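Local coordinates for serine-repeat antigen protein (Plasmodium falciparum, PDB 3CH3), which is a protease-like malaria antigen of the papain family, with a serine in place of the usual active-site cysteine; its enzymatic role is uncertain, at residues Met2-Glu7 and Val204-Tyr209; Thr32-Ala37 and Pro79-Gln84; Tyr172-Asn177 and Asp194-His199; Asn190-Asp195 and Thr244-Asn249. All blocks are in the same frame, centred on the assembly; numbering follows the deposited sequence. Where two conformers were deposited one is given.

Contact 1 of 4, residues Met2-Glu7 and Val204-Tyr209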
# COMPACT_ATOMS: atom_id res chain seq x y z
N MET A 2 0.42 -1.19 -24.06
CA MET A 2 0.89 -1.79 -22.79
C MET A 2 0.52 -1.02 -21.53
O MET A 2 0.34 0.21 -21.56
CB MET A 2 2.39 -2.12 -22.83
CG MET A 2 3.35 -1.10 -22.21
SD MET A 2 4.99 -1.82 -21.97
CE MET A 2 5.32 -2.60 -23.56
N PHE A 3 0.40 -1.75 -20.43
CA PHE A 3 -0.26 -1.22 -19.25
C PHE A 3 0.67 -0.66 -18.18
O PHE A 3 0.18 -0.05 -17.24
CB PHE A 3 -1.24 -2.25 -18.68
CG PHE A 3 -2.31 -2.67 -19.66
CD1 PHE A 3 -2.24 -3.92 -20.29
CD2 PHE A 3 -3.35 -1.82 -20.00
CE1 PHE A 3 -3.22 -4.31 -21.21
CE2 PHE A 3 -4.33 -2.20 -20.92
CZ PHE A 3 -4.26 -3.44 -21.52
N CYS A 4 1.98 -0.87 -18.30
CA CYS A 4 2.93 -0.30 -17.32
C CYS A 4 4.32 0.00 -17.87
O CYS A 4 5.21 -0.85 -17.89
CB CYS A 4 3.00 -1.14 -16.02
SG CYS A 4 3.79 -0.26 -14.60
N ASN A 5 4.50 1.24 -18.32
CA ASN A 5 5.78 1.74 -18.80
C ASN A 5 6.20 2.97 -17.99
O ASN A 5 5.59 3.29 -16.97
CB ASN A 5 5.67 2.09 -20.29
CG ASN A 5 4.56 3.09 -20.56
OD1 ASN A 5 4.66 4.26 -20.17
ND2 ASN A 5 3.50 2.63 -21.21
N LYS A 6 7.23 3.68 -18.45
CA LYS A 6 7.77 4.79 -17.67
C LYS A 6 6.90 6.06 -17.64
O LYS A 6 7.10 6.92 -16.79
CB LYS A 6 9.19 5.11 -18.11
CG LYS A 6 10.20 4.16 -17.49
CD LYS A 6 11.60 4.36 -18.05
CE LYS A 6 12.63 3.69 -17.14
NZ LYS A 6 14.00 3.82 -17.72
N GLU A 7 5.96 6.16 -18.58
CA GLU A 7 5.04 7.31 -18.66
C GLU A 7 3.65 7.01 -18.11
O GLU A 7 3.00 7.88 -17.51
CB GLU A 7 4.93 7.80 -20.12
CG GLU A 7 6.09 8.66 -20.59
CD GLU A 7 6.52 9.68 -19.54
OE1 GLU A 7 5.68 10.50 -19.11
OE2 GLU A 7 7.71 9.66 -19.14
N VAL A 204 0.07 2.64 -6.76
CA VAL A 204 -0.06 1.48 -7.62
C VAL A 204 0.08 1.79 -9.14
O VAL A 204 -0.02 0.88 -9.96
CB VAL A 204 -1.39 0.72 -7.37
CG1 VAL A 204 -1.54 0.35 -5.86
CG2 VAL A 204 -2.60 1.59 -7.85
N GLY A 205 0.23 3.07 -9.49
CA GLY A 205 0.38 3.47 -10.89
C GLY A 205 0.51 4.97 -11.01
O GLY A 205 0.67 5.69 -9.99
N TYR A 206 0.44 5.44 -12.25
CA TYR A 206 0.73 6.83 -12.56
C TYR A 206 0.42 7.11 -14.01
O TYR A 206 0.28 6.18 -14.83
CB TYR A 206 2.19 7.19 -12.25
CG TYR A 206 3.19 6.18 -12.82
CD1 TYR A 206 3.75 5.17 -12.00
CD2 TYR A 206 3.58 6.25 -14.17
CE1 TYR A 206 4.66 4.24 -12.54
CE2 TYR A 206 4.51 5.31 -14.72
CZ TYR A 206 5.04 4.32 -13.89
OH TYR A 206 5.94 3.40 -14.39
N GLY A 207 0.29 8.39 -14.34
CA GLY A 207 0.19 8.78 -15.74
C GLY A 207 0.18 10.28 -15.87
O GLY A 207 0.35 11.00 -14.87
N ASN A 208 0.05 10.74 -17.12
CA ASN A 208 -0.00 12.17 -17.40
C ASN A 208 -1.42 12.61 -17.67
O ASN A 208 -2.25 11.81 -18.11
CB ASN A 208 0.91 12.48 -18.61
CG ASN A 208 2.37 12.14 -18.33
OD1 ASN A 208 2.85 12.29 -17.21
ND2 ASN A 208 3.07 11.65 -19.36
N TYR A 209 -1.69 13.88 -17.39
CA TYR A 209 -3.00 14.44 -17.71
C TYR A 209 -2.91 15.93 -17.99
O TYR A 209 -1.86 16.58 -17.78
CB TYR A 209 -4.00 14.13 -16.57
CG TYR A 209 -3.83 15.00 -15.33
CD1 TYR A 209 -4.80 15.96 -15.01
CD2 TYR A 209 -2.72 14.86 -14.48
CE1 TYR A 209 -4.66 16.77 -13.88
CE2 TYR A 209 -2.59 15.62 -13.32
CZ TYR A 209 -3.57 16.60 -13.04
OH TYR A 209 -3.45 17.38 -11.89
O HOH W 1 3.82 9.88 -15.88
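An Asx turn at N5, in the N-terminal loop, docks against Y206 on strand 199-210, part of the beta-rich domain of the papain fold. N5 OD1 closes the turn by accepting from E7 N (2.8 Å) in its carbonyl plane, and it also takes a bond from Y8 N. The backbone carbonyl of N5 meets the strand, where Y206 OH donates to N5 O at 2.6 Å. The hydroxyl comes from above the carbonyl plane, 37° out of it, and so misses the lone-pair direction. With chi1 at 48°, CG of Y206 sits between its backbone N and carbonyl carbon, which carries the ring toward the turn; N5 O and E7 O lie at the ring edge. K160 and M164 of helix 152-166 also touch the Y206 side chain, and the disulfide C4-C9 ties down the loop beside it. Farther along, G207 presents its CA hydrogen to E7 O (CA to O 3.4 Å). E7 and N208 then meet at the outer end: N208 ND2 gives a nearly straight bond to E7 OE1 (2.9 Å, 166° at the hydrogen), on the lone pair turned away from the other carboxylate oxygen. N208 OD1 is held by S218 OG on the neighbouring strand. One water bridges the two residues, donating to E7 O (2.7 Å) and N208 OD1 (2.9 Å).

Contact 2 of 4, residues Thr32-Ala37 and Pro79-Gln84. With 2HP (dihydrogenphosphate ion), chain C.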
# COMPACT_ATOMS: atom_id res chain seq x y z
N THR A 32 -5.74 0.13 11.31
CA THR A 32 -4.93 -0.99 10.79
C THR A 32 -4.47 -0.80 9.36
O THR A 32 -4.10 -1.78 8.67
CB THR A 32 -5.69 -2.32 10.92
OG1 THR A 32 -7.00 -2.19 10.34
CG2 THR A 32 -5.81 -2.74 12.43
N SER A 33 -4.45 0.45 8.88
CA SER A 33 -3.98 0.69 7.49
C SER A 33 -2.55 0.19 7.29
O SER A 33 -2.19 -0.24 6.18
CB SER A 33 -4.07 2.16 7.12
OG SER A 33 -3.14 2.98 7.81
N TRP A 34 -1.75 0.23 8.34
CA TRP A 34 -0.35 -0.28 8.28
C TRP A 34 -0.36 -1.75 7.81
O TRP A 34 0.50 -2.14 7.04
CB TRP A 34 0.36 -0.14 9.62
CG TRP A 34 -0.18 -0.97 10.74
CD1 TRP A 34 -1.25 -0.67 11.55
CD2 TRP A 34 0.34 -2.23 11.22
NE1 TRP A 34 -1.44 -1.67 12.48
CE2 TRP A 34 -0.48 -2.64 12.30
CE3 TRP A 34 1.40 -3.06 10.82
CZ2 TRP A 34 -0.25 -3.83 13.01
CZ3 TRP A 34 1.62 -4.28 11.52
CH2 TRP A 34 0.80 -4.64 12.60
N ILE A 35 -1.37 -2.53 8.22
CA ILE A 35 -1.46 -3.96 7.81
C ILE A 35 -1.91 -4.08 6.35
O ILE A 35 -1.30 -4.82 5.57
CB ILE A 35 -2.43 -4.76 8.73
CG1 ILE A 35 -1.99 -4.58 10.19
CG2 ILE A 35 -2.41 -6.26 8.34
CD1 ILE A 35 -2.89 -5.31 11.30
N PHE A 36 -2.99 -3.38 6.01
CA PHE A 36 -3.51 -3.43 4.65
C PHE A 36 -2.48 -2.97 3.62
O PHE A 36 -2.27 -3.63 2.59
CB PHE A 36 -4.88 -2.69 4.57
CG PHE A 36 -5.95 -3.44 5.31
CD1 PHE A 36 -6.19 -3.18 6.66
CD2 PHE A 36 -6.63 -4.49 4.68
CE1 PHE A 36 -7.16 -3.94 7.37
CE2 PHE A 36 -7.58 -5.24 5.38
CZ PHE A 36 -7.84 -4.97 6.73
N ALA A 37 -1.82 -1.86 3.90
CA ALA A 37 -0.91 -1.32 2.88
C ALA A 37 0.33 -2.23 2.78
O ALA A 37 0.88 -2.43 1.68
CB ALA A 37 -0.52 0.14 3.19
N PRO A 79 4.79 -0.09 8.85
CA PRO A 79 5.30 -1.23 8.05
C PRO A 79 6.50 -2.00 8.66
O PRO A 79 6.64 -3.20 8.42
CB PRO A 79 5.65 -0.59 6.69
CG PRO A 79 4.69 0.62 6.62
CD PRO A 79 4.73 1.15 8.06
N MET A 80 7.36 -1.32 9.41
CA MET A 80 8.45 -2.01 10.12
C MET A 80 7.86 -3.14 10.99
O MET A 80 8.41 -4.24 11.04
CB MET A 80 9.32 -1.06 10.97
CG MET A 80 9.01 0.45 10.97
SD MET A 80 9.48 1.42 9.52
CE MET A 80 8.02 1.38 8.55
N GLU A 81 6.71 -2.91 11.62
CA GLU A 81 6.12 -3.97 12.44
C GLU A 81 5.55 -5.16 11.64
O GLU A 81 5.64 -6.31 12.09
CB GLU A 81 5.09 -3.42 13.42
CG GLU A 81 5.23 -4.07 14.79
CD GLU A 81 3.97 -3.97 15.61
OE1 GLU A 81 3.44 -2.85 15.75
OE2 GLU A 81 3.52 -5.03 16.10
N PHE A 82 4.98 -4.90 10.46
CA PHE A 82 4.55 -5.98 9.57
C PHE A 82 5.72 -6.94 9.32
O PHE A 82 5.56 -8.15 9.41
CB PHE A 82 4.03 -5.42 8.24
CG PHE A 82 3.46 -6.46 7.31
CD1 PHE A 82 2.11 -6.82 7.40
CD2 PHE A 82 4.24 -7.03 6.32
CE1 PHE A 82 1.57 -7.76 6.53
CE2 PHE A 82 3.71 -7.97 5.43
CZ PHE A 82 2.35 -8.33 5.55
N LEU A 83 6.89 -6.38 9.01
CA LEU A 83 8.07 -7.21 8.76
C LEU A 83 8.50 -7.95 10.02
O LEU A 83 8.80 -9.14 9.96
CB LEU A 83 9.23 -6.38 8.20
CG LEU A 83 9.10 -6.04 6.71
CD1 LEU A 83 10.34 -5.31 6.29
CD2 LEU A 83 8.89 -7.26 5.81
N GLN A 84 8.54 -7.23 11.14
CA GLN A 84 8.92 -7.80 12.44
C GLN A 84 8.02 -9.01 12.76
O GLN A 84 8.49 -10.04 13.21
CB GLN A 84 8.83 -6.72 13.54
CG GLN A 84 9.31 -7.17 14.93
CD GLN A 84 9.20 -6.07 15.99
OE1 GLN A 84 8.12 -5.55 16.26
NE2 GLN A 84 10.33 -5.74 16.62
P 2HP C . -5.18 4.40 10.51
O1 2HP C . -6.65 4.71 10.89
O2 2HP C . -4.94 3.06 9.91
O3 2HP C . -4.74 5.74 9.46
O4 2HP C . -4.25 4.42 12.03
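W34 has chi1 at 66°, with CG between the backbone N and the carbonyl carbon, and chi2 at -83°; together these turn the indole off helix 33-48 so that its six-membered rim points at helix 79-89. The corner atom W34 CZ3 does the touching. It meets F82 N at 3.6 Å, at the edge of the indole near its plane, and rests on E81 CB (4.0 Å) and F82 CB (4.2 Å). One face of the indole is covered by CG1 of I35 from the same helix. The F82 ring approaches the first helix less closely, with CE1 4.2 Å from I35 O. E81 takes part through its CB, while its carboxylate turns to R72 and S77. The short helical segments cross at -67°, axes 9.0 Å apart. At the first turn of helix 33-48, S33 holds the phosphate with two bonds to one oxygen, from S33 N and S33 OG to O2, each 2.8 Å; Q27 and H199 also bind this ion. S33 OG is also bonded to A200 N of strand 199-210. This is the papain fold's helical domain, where S33, starting the long central helix, stands in place of papain's catalytic cysteine.

Contact 3 of 4, residues Tyr172-Asn177 and Asp194-His199. With K (potassium ion), chain B; 2HP (dihydrogenphosphate ion), chain C.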
# COMPACT_ATOMS: atom_id res chain seq x y z
N TYR A 172 2.80 6.93 2.95
CA TYR A 172 2.14 7.49 4.11
C TYR A 172 1.62 8.87 3.75
O TYR A 172 2.34 9.69 3.13
CB TYR A 172 3.10 7.60 5.30
CG TYR A 172 2.89 6.48 6.27
CD1 TYR A 172 3.76 5.40 6.29
CD2 TYR A 172 1.76 6.45 7.10
CE1 TYR A 172 3.55 4.33 7.22
CE2 TYR A 172 1.54 5.43 8.00
CZ TYR A 172 2.41 4.37 8.05
OH TYR A 172 2.18 3.34 8.93
N ILE A 173 0.37 9.11 4.12
CA ILE A 173 -0.27 10.40 3.94
C ILE A 173 -0.95 10.81 5.27
O ILE A 173 -1.14 9.98 6.18
CB ILE A 173 -1.33 10.31 2.80
CG1 ILE A 173 -2.51 9.40 3.25
CG2 ILE A 173 -0.69 9.84 1.47
CD1 ILE A 173 -3.79 9.47 2.26
N LYS A 174 -1.32 12.08 5.35
CA LYS A 174 -2.20 12.54 6.41
C LYS A 174 -3.64 12.30 5.95
O LYS A 174 -4.08 12.85 4.91
CB LYS A 174 -1.94 14.03 6.70
CG LYS A 174 -2.62 14.42 8.02
CD LYS A 174 -1.68 14.18 9.20
CE LYS A 174 -2.28 14.77 10.47
NZ LYS A 174 -1.41 14.52 11.65
N ALA A 175 -4.39 11.50 6.71
CA ALA A 175 -5.75 11.13 6.26
C ALA A 175 -6.63 12.36 5.99
O ALA A 175 -7.42 12.34 5.06
CB ALA A 175 -6.43 10.20 7.26
N GLU A 176 -6.47 13.41 6.79
CA GLU A 176 -7.32 14.63 6.64
C GLU A 176 -7.20 15.19 5.22
O GLU A 176 -8.14 15.78 4.70
CB GLU A 176 -6.86 15.71 7.63
CG GLU A 176 -5.49 16.37 7.27
CD GLU A 176 -4.98 17.39 8.30
OE1 GLU A 176 -5.42 17.35 9.49
OE2 GLU A 176 -4.15 18.24 7.92
N ASN A 177 -6.04 14.98 4.60
CA ASN A 177 -5.82 15.59 3.30
C ASN A 177 -6.72 14.98 2.22
O ASN A 177 -6.90 15.59 1.17
CB ASN A 177 -4.38 15.43 2.85
CG ASN A 177 -3.40 16.29 3.66
OD1 ASN A 177 -3.73 17.36 4.25
ND2 ASN A 177 -2.21 15.85 3.68
N ASP A 194 1.16 17.44 4.74
CA ASP A 194 1.47 18.03 6.05
C ASP A 194 2.90 17.68 6.44
O ASP A 194 3.55 16.83 5.81
CB ASP A 194 0.55 17.44 7.14
CG ASP A 194 -0.88 17.94 7.06
OD1 ASP A 194 -1.34 18.48 6.00
OD2 ASP A 194 -1.57 17.79 8.10
N ASP A 195 3.37 18.26 7.55
CA ASP A 195 4.69 17.96 8.06
C ASP A 195 4.78 16.51 8.55
O ASP A 195 5.87 15.95 8.70
CB ASP A 195 5.08 18.97 9.17
CG ASP A 195 6.58 19.18 9.30
OD1 ASP A 195 7.38 18.52 8.61
OD2 ASP A 195 6.96 20.05 10.12
N THR A 196 3.62 15.91 8.85
CA THR A 196 3.57 14.54 9.36
C THR A 196 2.51 13.73 8.59
O THR A 196 1.78 14.29 7.75
CB THR A 196 3.19 14.53 10.85
OG1 THR A 196 1.88 15.11 11.02
CG2 THR A 196 4.23 15.32 11.69
N ALA A 197 2.39 12.45 8.91
CA ALA A 197 1.41 11.57 8.24
C ALA A 197 0.84 10.62 9.32
O ALA A 197 1.37 10.52 10.45
CB ALA A 197 2.07 10.81 7.09
N ASP A 198 -0.23 9.92 8.98
CA ASP A 198 -0.91 9.07 9.94
C ASP A 198 -1.63 7.85 9.33
O ASP A 198 -2.27 7.06 10.06
CB ASP A 198 -1.88 9.91 10.83
CG ASP A 198 -3.03 10.53 10.03
OD1 ASP A 198 -3.22 10.18 8.85
OD2 ASP A 198 -3.75 11.35 10.62
N HIS A 199 -1.55 7.69 8.01
CA HIS A 199 -2.40 6.68 7.31
C HIS A 199 -1.61 6.08 6.14
O HIS A 199 -1.09 6.81 5.28
CB HIS A 199 -3.66 7.36 6.79
CG HIS A 199 -4.59 6.42 6.08
ND1 HIS A 199 -5.27 5.41 6.72
CD2 HIS A 199 -4.93 6.35 4.78
CE1 HIS A 199 -6.00 4.75 5.84
NE2 HIS A 199 -5.83 5.31 4.65
K K B . -1.61 20.87 4.82
P 2HP C . -5.18 4.40 10.51
O1 2HP C . -6.65 4.71 10.89
O2 2HP C . -4.94 3.06 9.91
O3 2HP C . -4.74 5.74 9.46
O4 2HP C . -4.25 4.42 12.03
O HOH W 2 -3.14 12.11 13.17
O HOH W 3 -5.58 12.92 9.56
O HOH W 4 -4.45 20.08 6.21
O HOH W 5 0.44 21.87 6.66
O HOH W 6 -3.18 19.98 2.85
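H199, K174 and D194 bury the most surface here, H199 at one end, D194 at the other, K174 between them. H199 faces I173 in an antiparallel hydrogen-bonded pair: I173 N donates almost straight to H199 O (3.0 Å). D198 and H199 share the place opposite I173, a classic beta bulge, so I173 O accepts a straight bond from D198 N (2.9 Å) and a bent one from H199 N. The H199 side chain, with CG anti to the backbone N (chi1 -179°), runs alongside I173 toward the phosphate; its ND1 donates to phosphate O3 (2.8 Å) while NE2 is held by N224. This matches the histidine-asparagine pair of papain's catalytic site. K174 bends at chi2 (89°), laying its chain at about a right angle across both D194 and D198. K174 CG lies 3.5 Å from D194 OD2, and the chain ends in a weak bond from K174 NZ to T196 OG1. D198 OD1 accepts from A175 N (2.8 Å) on the syn side, and water links its OD2 to E176 N. D194 OD1 binds the potassium ion at 2.7 Å, beside G193 O and a second phosphate. The D194 carboxylate also meets that of E176, which comes from the opposite direction with planes 75° apart, a doubtful arrangement since E176 has a second conformer. Y172 CB touches A197 CB (3.8 Å); its ring has H199 N at the edge, while H199 O approaches CD2 obliquely. The contact joins strand 169-173 to the start of strand 199-210, with Y172 resting on W34 and H199 on S33 of helix 33-48.

Contact 4 of 4, residues Asn190-Asp195 and Thr244-Asn249. With K (potassium ion), chain B; 2HP (dihydrogenphosphate ion), chain D.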
# COMPACT_ATOMS: atom_id res chain seq x y z
N ASN A 190 -5.88 17.73 -6.39
CA ASN A 190 -4.69 18.58 -6.40
C ASN A 190 -4.47 18.98 -4.94
O ASN A 190 -5.11 19.92 -4.46
CB ASN A 190 -4.91 19.81 -7.29
CG ASN A 190 -3.60 20.51 -7.63
OD1 ASN A 190 -2.55 19.87 -7.75
ND2 ASN A 190 -3.66 21.84 -7.76
N LEU A 191 -3.65 18.21 -4.22
CA LEU A 191 -3.64 18.24 -2.75
C LEU A 191 -2.30 18.65 -2.19
O LEU A 191 -1.26 18.30 -2.77
CB LEU A 191 -3.92 16.83 -2.19
CG LEU A 191 -5.23 16.19 -2.62
CD1 LEU A 191 -5.34 14.85 -1.98
CD2 LEU A 191 -6.45 17.07 -2.23
N CYS A 192 -2.32 19.34 -1.06
CA CYS A 192 -1.08 19.51 -0.29
C CYS A 192 -0.96 18.43 0.76
O CYS A 192 -1.96 17.80 1.14
CB CYS A 192 -1.01 20.86 0.41
SG CYS A 192 -0.97 22.33 -0.64
N GLY A 193 0.26 18.21 1.23
CA GLY A 193 0.49 17.36 2.42
C GLY A 193 0.76 18.15 3.69
O GLY A 193 0.58 19.40 3.72
N ASP A 194 1.16 17.44 4.74
CA ASP A 194 1.47 18.03 6.05
C ASP A 194 2.90 17.68 6.44
O ASP A 194 3.55 16.83 5.81
CB ASP A 194 0.55 17.44 7.14
CG ASP A 194 -0.88 17.94 7.06
OD1 ASP A 194 -1.34 18.48 6.00
OD2 ASP A 194 -1.57 17.79 8.10
N ASP A 195 3.37 18.26 7.55
CA ASP A 195 4.69 17.96 8.06
C ASP A 195 4.78 16.51 8.55
O ASP A 195 5.87 15.95 8.70
CB ASP A 195 5.08 18.97 9.17
CG ASP A 195 6.58 19.18 9.30
OD1 ASP A 195 7.38 18.52 8.61
OD2 ASP A 195 6.96 20.05 10.12
N THR A 244 1.14 24.97 -6.26
CA THR A 244 2.45 25.61 -6.16
C THR A 244 2.75 26.00 -4.71
O THR A 244 3.86 25.83 -4.24
CB THR A 244 2.51 26.86 -7.09
OG1 THR A 244 2.10 26.46 -8.40
CG2 THR A 244 3.89 27.44 -7.14
N HIS A 245 1.72 26.45 -3.98
CA HIS A 245 1.93 26.97 -2.64
C HIS A 245 2.24 25.94 -1.54
O HIS A 245 2.64 26.34 -0.45
CB HIS A 245 0.72 27.84 -2.22
CG HIS A 245 -0.43 27.01 -1.73
ND1 HIS A 245 -1.53 26.72 -2.51
CD2 HIS A 245 -0.63 26.38 -0.55
CE1 HIS A 245 -2.36 25.96 -1.83
NE2 HIS A 245 -1.84 25.73 -0.64
N CYS A 246 2.03 24.62 -1.78
CA CYS A 246 2.28 23.62 -0.73
C CYS A 246 3.73 23.60 -0.24
O CYS A 246 4.64 23.46 -1.03
CB CYS A 246 1.97 22.19 -1.18
SG CYS A 246 0.44 21.97 -2.02
N HIS A 247 3.90 23.66 1.08
CA HIS A 247 5.19 23.46 1.72
C HIS A 247 5.58 21.99 1.76
O HIS A 247 6.78 21.66 1.78
CB HIS A 247 5.11 23.95 3.15
CG HIS A 247 5.08 25.43 3.27
ND1 HIS A 247 3.95 26.18 3.01
CD2 HIS A 247 6.05 26.32 3.63
CE1 HIS A 247 4.23 27.46 3.19
NE2 HIS A 247 5.49 27.57 3.57
N PHE A 248 4.56 21.12 1.83
CA PHE A 248 4.79 19.67 1.97
C PHE A 248 4.03 18.91 0.90
O PHE A 248 2.87 19.23 0.58
CB PHE A 248 4.38 19.17 3.35
CG PHE A 248 5.04 19.94 4.46
CD1 PHE A 248 4.33 20.89 5.19
CD2 PHE A 248 6.38 19.74 4.73
CE1 PHE A 248 4.97 21.63 6.21
CE2 PHE A 248 7.02 20.49 5.73
CZ PHE A 248 6.30 21.41 6.47
N ASN A 249 4.69 17.89 0.33
CA ASN A 249 4.02 17.08 -0.70
C ASN A 249 2.94 16.19 -0.09
O ASN A 249 3.10 15.68 1.01
CB ASN A 249 5.00 16.15 -1.40
CG ASN A 249 4.47 15.67 -2.70
OD1 ASN A 249 3.99 14.55 -2.80
ND2 ASN A 249 4.55 16.51 -3.72
K K B . -1.61 20.87 4.82
P 2HP D . 1.18 22.89 3.42
O1 2HP D . -0.34 22.87 3.59
O2 2HP D . 1.75 21.75 2.52
O3 2HP D . 1.88 22.85 5.04
O4 2HP D . 1.67 24.35 2.60
O HOH W 6 -3.18 19.98 2.85
O HOH W 7 4.36 15.55 3.47
O HOH W 5 0.44 21.87 6.66
O HOH W 4 -4.45 20.08 6.21
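The disulfide C192-C246 cross-links two loops of the beta-rich domain of the papain fold, one leading into strand 199-210 and the other into strand 253-260. Around it the packing is close. C192 SG and C246 SG are bonded at 2.0 Å with a torsion of -75° about the S-S bond, and the imidazole of H245 lies obliquely near C192 SG. Next along the chain, G193 N donates to F248 O (2.9 Å), from well above the carbonyl plane, and G193 CA approaches N249 O at 3.4 Å through a CA hydrogen. The side chain of N249 points elsewhere, its OD1 held by I251 N and its ND2 by M240 O. The F248 ring has H247 CB near the rim of one face and D195 CA over the centre of the other; the D195 carboxylate stacks over that second face as well, though its placement is doubtful because a second conformer exists. On the solvent side the loops are joined largely through the dihydrogenphosphate, the potassium ion and water. H247 holds phosphate O4 twice, from its backbone N (2.8 Å) and from ND1 (3.0 Å) in the plane of the ring. F248 N donates to phosphate O2 (3.0 Å). The potassium ion, with two nearer waters and one more distant, joins the anion to the first loop through phosphate O1 (2.7 Å) and G193 O (2.9 Å).

From the N terminus, residues 2-7 dock on strand 199-210, so contact 1 closes a loop of 196 residues, about three-quarters of the chain, and ties the N-terminal segment to the beta-rich domain. Contact 2 closes within it, pairing helices 33-48 and 79-89 of the helical domain. Contact 3 follows in series, also nested inside contact 1, and closes a short loop between strand 169-173 and the start of strand 199-210. Contact 4 shares D194, D195 and the potassium ion with contact 3, crosses contact 1, and ties the loop before strand 199-210 to that before strand 253-260. Contacts 2 and 3 meet across the domain interface, where S33 and H199 bind the same phosphate.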